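Local coordinates for protein putative glutathione S-transferase (Sinorhizobium meliloti, PDB 4MDC) that probably transfers glutathione to electrophilic substrates as a homodimeric glutathione S-transferase, at residues W183-A197 and E219-R231. Residues are numbered along the deposited sequence; the frame is centred on the assembly and turned at random.
Sequences WLAGDRISYGDLAAA and EWYQRLKSRPSFR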
loop_
_atom_site.group_PDB
_atom_site.type_symbol
_atom_site.label_atom_id
_atom_site.label_comp_id
_atom_site.label_asym_id
_atom_site.label_seq_id
_atom_site.Cartn_x
_atom_site.Cartn_y
_atom_site.Cartn_z
ATOM N N TRP B 183 15.408 17.882 -2.303
ATOM C CA TRP B 183 15.126 16.473 -2.655
ATOM C C TRP B 183 13.584 16.313 -2.494
ATOM O O TRP B 183 12.941 17.238 -1.973
ATOM C CB TRP B 183 15.868 15.529 -1.729
ATOM C CG TRP B 183 17.352 15.664 -1.794
ATOM C CD1 TRP B 183 18.125 16.548 -1.069
ATOM C CD2 TRP B 183 18.244 14.948 -2.660
ATOM N NE1 TRP B 183 19.444 16.383 -1.422
ATOM C CE2 TRP B 183 19.540 15.413 -2.404
ATOM C CE3 TRP B 183 18.069 13.936 -3.613
ATOM C CZ2 TRP B 183 20.676 14.882 -3.076
ATOM C CZ3 TRP B 183 19.186 13.427 -4.291
ATOM C CH2 TRP B 183 20.471 13.907 -4.024
ATOM N N LEU B 184 12.992 15.195 -2.898
ATOM C CA LEU B 184 11.520 15.151 -3.009
ATOM C C LEU B 184 10.781 15.340 -1.682
ATOM O O LEU B 184 9.793 16.026 -1.683
ATOM C CB LEU B 184 11.010 13.915 -3.679
ATOM C CG LEU B 184 11.477 13.625 -5.107
ATOM C CD1 LEU B 184 10.684 12.455 -5.690
ATOM C CD2 LEU B 184 11.488 14.844 -6.038
ATOM N N ALA B 185 11.363 14.858 -0.602
ATOM C CA ALA B 185 10.753 14.961 0.732
ATOM C C ALA B 185 11.230 16.106 1.552
ATOM O O ALA B 185 10.762 16.294 2.703
ATOM C CB ALA B 185 11.005 13.696 1.527
ATOM N N GLY B 186 12.162 16.896 1.037
ATOM C CA GLY B 186 12.757 17.939 1.837
ATOM C C GLY B 186 14.256 18.083 1.640
ATOM O O GLY B 186 14.765 18.032 0.497
ATOM N N ASP B 187 14.964 18.252 2.754
ATOM C CA ASP B 187 16.321 18.751 2.702
ATOM C C ASP B 187 17.420 17.677 2.488
ATOM O O ASP B 187 18.557 18.018 2.246
ATOM C CB ASP B 187 16.583 19.637 3.928
ATOM C CG ASP B 187 15.721 20.912 3.918
ATOM O OD1 ASP B 187 15.068 21.262 2.891
ATOM O OD2 ASP B 187 15.754 21.639 4.929
ATOM N N ARG B 188 17.077 16.391 2.496
ATOM C CA ARG B 188 18.069 15.329 2.133
ATOM C C ARG B 188 17.465 14.198 1.355
ATOM O O ARG B 188 16.232 14.010 1.333
ATOM C CB ARG B 188 18.819 14.760 3.324
ATOM C CG ARG B 188 17.908 14.467 4.456
ATOM C CD ARG B 188 18.702 14.090 5.717
ATOM N NE ARG B 188 18.034 12.924 6.299
ATOM C CZ ARG B 188 18.277 12.411 7.506
ATOM N NH1 ARG B 188 19.158 12.972 8.329
ATOM N NH2 ARG B 188 17.605 11.326 7.877
ATOM N N ILE B 189 18.324 13.436 0.685
ATOM C CA ILE B 189 17.867 12.279 -0.057
ATOM C C ILE B 189 17.156 11.303 0.918
ATOM O O ILE B 189 17.531 11.152 2.110
ATOM C CB ILE B 189 19.013 11.560 -0.790
ATOM C CG1 ILE B 189 18.440 10.541 -1.791
ATOM C CG2 ILE B 189 20.029 10.900 0.149
ATOM C CD1 ILE B 189 19.483 9.851 -2.665
ATOM N N SER B 190 16.097 10.708 0.441
ATOM C CA SER B 190 15.325 9.767 1.244
ATOM C C SER B 190 14.753 8.630 0.388
ATOM O O SER B 190 14.864 8.625 -0.820
ATOM C CB SER B 190 14.164 10.538 1.891
ATOM O OG SER B 190 13.142 10.861 0.935
ATOM N N TYR B 191 14.058 7.714 1.074
ATOM C CA TYR B 191 13.260 6.724 0.346
ATOM C C TYR B 191 12.351 7.335 -0.724
ATOM O O TYR B 191 12.006 6.663 -1.701
ATOM C CB TYR B 191 12.384 5.947 1.366
ATOM C CG TYR B 191 13.047 4.911 2.242
ATOM C CD1 TYR B 191 14.326 4.473 2.063
ATOM C CD2 TYR B 191 12.355 4.408 3.378
ATOM C CE1 TYR B 191 14.886 3.539 2.908
ATOM C CE2 TYR B 191 12.900 3.466 4.213
ATOM C CZ TYR B 191 14.206 2.999 3.948
ATOM O OH TYR B 191 14.777 2.050 4.792
ATOM N N GLY B 192 11.791 8.529 -0.471
ATOM C CA GLY B 192 10.927 9.200 -1.452
ATOM C C GLY B 192 11.597 9.345 -2.825
ATOM O O GLY B 192 10.996 9.067 -3.861
ATOM N N ASP B 193 12.829 9.833 -2.829
ATOM C CA ASP B 193 13.659 9.961 -4.069
ATOM C C ASP B 193 13.902 8.606 -4.705
ATOM O O ASP B 193 13.771 8.412 -5.953
ATOM C CB ASP B 193 15.001 10.627 -3.762
ATOM C CG ASP B 193 14.859 11.987 -3.175
ATOM O OD1 ASP B 193 14.655 12.968 -3.926
ATOM O OD2 ASP B 193 14.913 12.047 -1.900
ATOM N N LEU B 194 14.242 7.606 -3.892
ATOM C CA LEU B 194 14.522 6.264 -4.397
ATOM C C LEU B 194 13.296 5.634 -5.004
ATOM O O LEU B 194 13.328 4.941 -6.036
ATOM C CB LEU B 194 15.156 5.343 -3.369
ATOM C CG LEU B 194 16.435 5.808 -2.700
ATOM C CD1 LEU B 194 16.990 4.746 -1.785
ATOM C CD2 LEU B 194 17.471 6.237 -3.702
ATOM N N ALA B 195 12.149 5.793 -4.386
ATOM C CA ALA B 195 10.909 5.231 -4.936
ATOM C C ALA B 195 10.512 5.865 -6.274
ATOM O O ALA B 195 10.111 5.150 -7.193
ATOM C CB ALA B 195 9.784 5.459 -3.930
ATOM N N ALA B 196 10.617 7.184 -6.356
ATOM C CA ALA B 196 10.297 7.873 -7.596
ATOM C C ALA B 196 11.265 7.423 -8.689
ATOM O O ALA B 196 10.871 7.109 -9.783
ATOM C CB ALA B 196 10.393 9.376 -7.413
ATOM N N ALA B 197 12.527 7.376 -8.338
ATOM C CA ALA B 197 13.544 7.042 -9.332
ATOM C C ALA B 197 13.347 5.637 -9.830
ATOM O O ALA B 197 13.598 5.329 -10.983
ATOM C CB ALA B 197 14.925 7.222 -8.767
ATOM N N GLU B 219 16.333 17.116 -14.380
ATOM C CA GLU B 219 17.500 17.518 -13.623
ATOM C C GLU B 219 17.613 16.652 -12.365
ATOM O O GLU B 219 18.704 16.184 -11.994
ATOM C CB GLU B 219 17.444 19.020 -13.286
ATOM C CG GLU B 219 18.646 19.532 -12.460
ATOM C CD GLU B 219 18.608 19.188 -10.956
ATOM O OE1 GLU B 219 17.498 19.126 -10.354
ATOM O OE2 GLU B 219 19.695 18.979 -10.325
ATOM N N TRP B 220 16.482 16.474 -11.669
ATOM C CA TRP B 220 16.445 15.625 -10.483
ATOM C C TRP B 220 16.807 14.159 -10.787
ATOM O O TRP B 220 17.618 13.503 -10.051
ATOM C CB TRP B 220 15.072 15.792 -9.760
ATOM C CG TRP B 220 14.807 14.704 -8.783
ATOM C CD1 TRP B 220 15.068 14.698 -7.431
ATOM C CD2 TRP B 220 14.254 13.414 -9.081
ATOM N NE1 TRP B 220 14.764 13.487 -6.896
ATOM C CE2 TRP B 220 14.235 12.682 -7.881
ATOM C CE3 TRP B 220 13.743 12.827 -10.238
ATOM C CZ2 TRP B 220 13.730 11.392 -7.820
ATOM C CZ3 TRP B 220 13.253 11.579 -10.186
ATOM C CH2 TRP B 220 13.298 10.826 -9.007
ATOM N N TYR B 221 16.263 13.609 -11.897
ATOM C CA TYR B 221 16.531 12.219 -12.238
ATOM C C TYR B 221 17.984 11.971 -12.644
ATOM O O TYR B 221 18.573 10.933 -12.323
ATOM C CB TYR B 221 15.596 11.727 -13.324
ATOM C CG TYR B 221 15.760 10.267 -13.656
ATOM C CD1 TYR B 221 15.514 9.268 -12.718
ATOM C CD2 TYR B 221 16.180 9.867 -14.932
ATOM C CE1 TYR B 221 15.644 7.913 -13.040
ATOM C CE2 TYR B 221 16.330 8.519 -15.231
ATOM C CZ TYR B 221 16.088 7.554 -14.271
ATOM O OH TYR B 221 16.187 6.211 -14.576
ATOM N N GLN B 222 18.564 12.947 -13.306
ATOM C CA GLN B 222 19.966 12.863 -13.658
ATOM C C GLN B 222 20.831 12.715 -12.408
ATOM O O GLN B 222 21.778 11.936 -12.424
ATOM C CB GLN B 222 20.376 14.063 -14.520
ATOM C CG GLN B 222 21.521 13.759 -15.447
ATOM C CD GLN B 222 22.807 13.982 -14.720
ATOM O OE1 GLN B 222 22.825 14.674 -13.672
ATOM N NE2 GLN B 222 23.884 13.405 -15.224
ATOM N N ARG B 223 20.479 13.388 -11.317
ATOM C CA ARG B 223 21.156 13.209 -10.053
ATOM C C ARG B 223 20.967 11.823 -9.490
ATOM O O ARG B 223 21.941 11.244 -9.002
ATOM C CB ARG B 223 20.696 14.195 -8.956
ATOM C CG ARG B 223 21.177 15.633 -9.085
ATOM C CD ARG B 223 20.651 16.428 -7.868
ATOM N NE ARG B 223 19.452 17.195 -8.201
ATOM C CZ ARG B 223 18.395 17.356 -7.406
ATOM N NH1 ARG B 223 18.303 16.728 -6.191
ATOM N NH2 ARG B 223 17.390 18.112 -7.827
ATOM N N LEU B 224 19.757 11.285 -9.489
ATOM C CA LEU B 224 19.572 9.926 -8.965
ATOM C C LEU B 224 20.269 8.849 -9.845
ATOM O O LEU B 224 20.928 7.939 -9.324
ATOM C CB LEU B 224 18.128 9.563 -8.875
ATOM C CG LEU B 224 17.411 9.957 -7.564
ATOM C CD1 LEU B 224 17.886 9.115 -6.382
ATOM C CD2 LEU B 224 17.591 11.435 -7.243
ATOM N N LYS B 225 20.071 8.950 -11.151
ATOM C CA LYS B 225 20.597 7.916 -12.050
ATOM C C LYS B 225 22.106 7.861 -12.082
ATOM O O LYS B 225 22.674 6.840 -12.505
ATOM C CB LYS B 225 19.972 7.996 -13.471
ATOM C CG LYS B 225 20.723 8.773 -14.521
ATOM C CD LYS B 225 19.938 8.895 -15.830
ATOM C CE LYS B 225 20.010 7.612 -16.638
ATOM N NZ LYS B 225 19.726 7.865 -18.076
ATOM N N SER B 226 22.756 8.938 -11.650
ATOM C CA SER B 226 24.230 8.974 -11.574
ATOM C C SER B 226 24.807 8.409 -10.291
ATOM O O SER B 226 26.005 8.278 -10.168
ATOM C CB SER B 226 24.781 10.372 -11.800
ATOM O OG SER B 226 24.365 11.261 -10.799
ATOM N N ARG B 227 23.974 8.042 -9.337
ATOM C CA ARG B 227 24.513 7.500 -8.092
ATOM C C ARG B 227 25.049 6.087 -8.323
ATOM O O ARG B 227 24.506 5.354 -9.134
ATOM C CB ARG B 227 23.428 7.481 -7.008
ATOM C CG ARG B 227 23.022 8.869 -6.591
ATOM C CD ARG B 227 21.918 8.856 -5.532
ATOM N NE ARG B 227 22.363 8.451 -4.203
ATOM C CZ ARG B 227 22.879 9.264 -3.294
ATOM N NH1 ARG B 227 23.060 10.557 -3.544
ATOM N NH2 ARG B 227 23.250 8.784 -2.127
ATOM N N PRO B 228 26.058 5.673 -7.551
ATOM C CA PRO B 228 26.566 4.298 -7.704
ATOM C C PRO B 228 25.506 3.213 -7.559
ATOM O O PRO B 228 25.560 2.172 -8.190
ATOM C CB PRO B 228 27.599 4.184 -6.563
ATOM C CG PRO B 228 28.138 5.592 -6.453
ATOM C CD PRO B 228 26.902 6.460 -6.644
ATOM N N SER B 229 24.550 3.438 -6.653
ATOM C CA SER B 229 23.470 2.462 -6.393
ATOM C C SER B 229 22.641 2.177 -7.654
ATOM O O SER B 229 22.012 1.120 -7.756
ATOM C CB SER B 229 22.542 2.979 -5.245
ATOM O OG SER B 229 22.004 4.258 -5.603
ATOM N N PHE B 230 22.633 3.129 -8.611
ATOM C CA PHE B 230 21.857 2.989 -9.827
ATOM C C PHE B 230 22.564 2.159 -10.877
ATOM O O PHE B 230 21.919 1.725 -11.819
ATOM C CB PHE B 230 21.518 4.368 -10.439
ATOM C CG PHE B 230 20.006 4.575 -10.613
ATOM C CD1 PHE B 230 19.254 4.990 -9.546
ATOM C CD2 PHE B 230 19.378 4.370 -11.822
ATOM C CE1 PHE B 230 17.871 5.181 -9.660
ATOM C CE2 PHE B 230 17.994 4.565 -11.980
ATOM C CZ PHE B 230 17.234 4.956 -10.867
ATOM N N ARG B 231 23.851 1.925 -10.687
ATOM C CA ARG B 231 24.647 1.279 -11.761
ATOM C C ARG B 231 24.078 -0.098 -12.162
ATOM O O ARG B 231 23.933 -0.370 -13.351
ATOM C CB ARG B 231 26.099 1.169 -11.374
ATOM C CG ARG B 231 26.841 2.481 -11.517
ATOM C CD ARG B 231 28.275 2.427 -11.010
ATOM N NE ARG B 231 28.750 3.809 -10.959
ATOM C CZ ARG B 231 29.689 4.268 -10.138
ATOM N NH1 ARG B 231 30.277 3.460 -9.263
ATOM N NH2 ARG B 231 30.022 5.557 -10.179
#
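The GST N-capping box, Ser190 and Asp193 at the start of helix 191-205, is tied here to Trp220 of helix 215-225 in the all-helical C-terminal domain. Trp220 NE1 donates to Asp193 OD1 at 3.0 Å, nearly straight at 163°. Asp193 OD1 lies close to the indole plane and accepts through its anti lone pair. The same oxygen accepts from Leu184 N, while Asp193 OD2 takes Ser190 N at 2.9 Å. One buried carboxylate thus joins the turn at 183-186, the helix start and the second helix. The axes of segments 191-197 and 219-225 cross at -97°. Trp220 CG stands anti to the backbone N (chi1 164°), which carries the indole across to the first helix. Leu184 CD2 makes a CH-pi contact over one face of the Trp220 indole, 3.9 Å from the centroid of its five-membered ring. Leu224 CD2 of its own helix covers the opposite face. Trp220 CH2 touches Ala196 CB at 3.6 Å. A leucine in place of Trp220 would probably leave Asp193 OD1 without its indole donor and open a gap beside Leu184 and Ala196. Leu224 CG packs on Ala197 CB, which also meets Phe230 CE1. Arg227, salt-bridged to Glu44 of helix 33-44, lies flat against Ile189: Ile189 CD1 sits over the centre of the guanidinium, 3.5 Å from Arg227 CZ.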